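Local structure of 389aa long hypothetical nucleolar protein (Pyrococcus horikoshii, 5ZVE) at residues A[318-323]-A[328-333]. The protein methylates the C5 position of cytosine 72 in several tRNAs, using S-adenosyl-L-methionine as the methyl donor. Sequence-based numbering, arbitrary orientation.
Sequences LVYSTC and EENEGN
Tyr320 lays the CE2 edge of its ring against the carbonyl of Glu329, and CE2 lies 3.3 Å from Glu329 O. The site belongs to the Rossmann-like class I methyltransferase domain of the RsmB/NOP family. Here strand 316-322 runs out to Cys323, the predicted nucleophile, and the chain turns back into helix 331-339. Two buried hydrogen bonds tie the strand to Glu329 and Asn330, just ahead of that helix. In the first, Tyr320 OH donates to Glu329 O at 2.7 Å. The hydroxyl lies in the carbonyl plane, with a C=O...O angle of 156°. With CG anti to the backbone N (chi1 178°), the ring slants forward, towards the C-terminal end of the strand, and its hydroxyl meets Glu329 O. A phenylalanine in its place would probably leave the buried carbonyl of Glu329 without this donor. The amide of Asn333 stands nearly upright to the ring, with the planes 80° apart. Its ND2 bonds to Ala298 O on helix 291-310, whose Ile305 packs on both Tyr320 and Asn333. The Glu329 carboxylate is bonded through OE2 to Thr277 and Ser326. Thr322 makes the second bond, one residue before Cys323. Its methyl CG2 lies 3.6 Å from Asn330 OD1. Asn330 is the N-cap residue by position, but its side chain reaches back to the strand and does not cap the helix. Its ND2 binds Thr324 O, so both ends of the amide are held and its flip is fixed. On the other end, Thr322 OG1 donates to a lone pair of Asn330 OD1 at 2.7 Å.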
loop_
_atom_site.group_PDB
_atom_site.type_symbol
_atom_site.label_atom_id
_atom_site.label_comp_id
_atom_site.label_asym_id
_atom_site.label_seq_id
_atom_site.Cartn_x
_atom_site.Cartn_y
_atom_site.Cartn_z
ATOM N N LEU A 318 19.811 3.598 7.651
ATOM C CA LEU A 318 18.828 3.883 6.614
ATOM C C LEU A 318 17.960 2.662 6.361
ATOM O O LEU A 318 18.465 1.552 6.183
ATOM C CB LEU A 318 19.515 4.319 5.316
ATOM C CG LEU A 318 18.636 4.387 4.060
ATOM C CD1 LEU A 318 17.650 5.538 4.136
ATOM C CD2 LEU A 318 19.494 4.497 2.808
ATOM N N VAL A 319 16.650 2.865 6.369
ATOM C CA VAL A 319 15.742 1.825 5.918
ATOM C C VAL A 319 15.122 2.257 4.599
ATOM O O VAL A 319 14.465 3.299 4.512
ATOM C CB VAL A 319 14.643 1.508 6.959
ATOM C CG1 VAL A 319 13.487 0.778 6.298
ATOM C CG2 VAL A 319 15.217 0.675 8.092
ATOM N N TYR A 320 15.360 1.450 3.574
ATOM C CA TYR A 320 14.832 1.682 2.242
ATOM C C TYR A 320 13.740 0.669 1.936
ATOM O O TYR A 320 13.940 -0.534 2.101
ATOM C CB TYR A 320 15.966 1.597 1.218
ATOM C CG TYR A 320 15.573 1.759 -0.231
ATOM C CD1 TYR A 320 15.449 3.023 -0.805
ATOM C CD2 TYR A 320 15.385 0.649 -1.047
ATOM C CE1 TYR A 320 15.119 3.174 -2.145
ATOM C CE2 TYR A 320 15.051 0.791 -2.385
ATOM C CZ TYR A 320 14.923 2.058 -2.930
ATOM O OH TYR A 320 14.591 2.204 -4.262
ATOM N N SER A 321 12.578 1.151 1.514
ATOM C CA SER A 321 11.492 0.249 1.154
ATOM C C SER A 321 10.757 0.702 -0.101
ATOM O O SER A 321 10.642 1.896 -0.378
ATOM C CB SER A 321 10.503 0.100 2.320
ATOM O OG SER A 321 9.849 1.322 2.620
ATOM N N THR A 322 10.263 -0.269 -0.859
ATOM C CA THR A 322 9.390 0.002 -1.994
ATOM C C THR A 322 8.240 -0.993 -2.027
ATOM O O THR A 322 8.327 -2.073 -1.441
ATOM C CB THR A 322 10.140 -0.081 -3.345
ATOM O OG1 THR A 322 10.380 -1.458 -3.667
ATOM C CG2 THR A 322 11.471 0.668 -3.300
ATOM N N CYS A 323 7.163 -0.621 -2.712
ATOM C CA CYS A 323 6.083 -1.555 -3.008
ATOM C C CYS A 323 6.174 -1.997 -4.464
ATOM O O CYS A 323 5.177 -2.024 -5.180
ATOM C CB CYS A 323 4.716 -0.924 -2.714
ATOM S SG CYS A 323 4.320 0.559 -3.685
ATOM N N GLU A 328 15.950 -3.501 -10.415
ATOM C CA GLU A 328 16.667 -2.231 -10.514
ATOM C C GLU A 328 16.321 -1.262 -9.379
ATOM O O GLU A 328 17.205 -0.591 -8.844
ATOM C CB GLU A 328 16.380 -1.552 -11.860
ATOM C CG GLU A 328 16.977 -2.239 -13.084
ATOM C CD GLU A 328 16.147 -3.414 -13.574
ATOM O OE1 GLU A 328 15.091 -3.693 -12.967
ATOM O OE2 GLU A 328 16.545 -4.052 -14.574
ATOM N N GLU A 329 15.045 -1.199 -9.003
ATOM C CA GLU A 329 14.612 -0.282 -7.951
ATOM C C GLU A 329 14.935 -0.824 -6.567
ATOM O O GLU A 329 14.860 -0.099 -5.577
ATOM C CB GLU A 329 13.107 -0.008 -8.043
ATOM C CG GLU A 329 12.649 0.665 -9.320
ATOM C CD GLU A 329 11.134 0.691 -9.442
ATOM O OE1 GLU A 329 10.500 1.534 -8.776
ATOM O OE2 GLU A 329 10.579 -0.134 -10.196
ATOM N N ASN A 330 15.306 -2.095 -6.504
ATOM C CA ASN A 330 15.489 -2.755 -5.220
ATOM C C ASN A 330 16.926 -3.200 -4.977
ATOM O O ASN A 330 17.743 -2.413 -4.498
ATOM C CB ASN A 330 14.530 -3.937 -5.113
ATOM C CG ASN A 330 13.085 -3.493 -5.043
ATOM O OD1 ASN A 330 12.787 -2.423 -4.504
ATOM N ND2 ASN A 330 12.179 -4.299 -5.592
ATOM N N GLU A 331 17.235 -4.454 -5.288
ATOM C CA GLU A 331 18.589 -4.963 -5.079
ATOM C C GLU A 331 19.619 -4.125 -5.839
ATOM O O GLU A 331 20.723 -3.887 -5.346
ATOM C CB GLU A 331 18.690 -6.435 -5.488
ATOM C CG GLU A 331 18.023 -7.403 -4.513
ATOM C CD GLU A 331 16.548 -7.627 -4.814
ATOM O OE1 GLU A 331 15.974 -6.861 -5.623
ATOM O OE2 GLU A 331 15.966 -8.571 -4.239
ATOM N N GLY A 332 19.253 -3.682 -7.036
ATOM C CA GLY A 332 20.130 -2.849 -7.838
ATOM C C GLY A 332 20.494 -1.544 -7.154
ATOM O O GLY A 332 21.646 -1.122 -7.184
ATOM N N ASN A 333 19.512 -0.910 -6.520
ATOM C CA ASN A 333 19.757 0.345 -5.817
ATOM C C ASN A 333 20.415 0.142 -4.458
ATOM O O ASN A 333 20.988 1.078 -3.893
ATOM C CB ASN A 333 18.458 1.131 -5.647
ATOM C CG ASN A 333 18.234 2.121 -6.768
ATOM O OD1 ASN A 333 19.133 2.371 -7.570
ATOM N ND2 ASN A 333 17.041 2.701 -6.824
#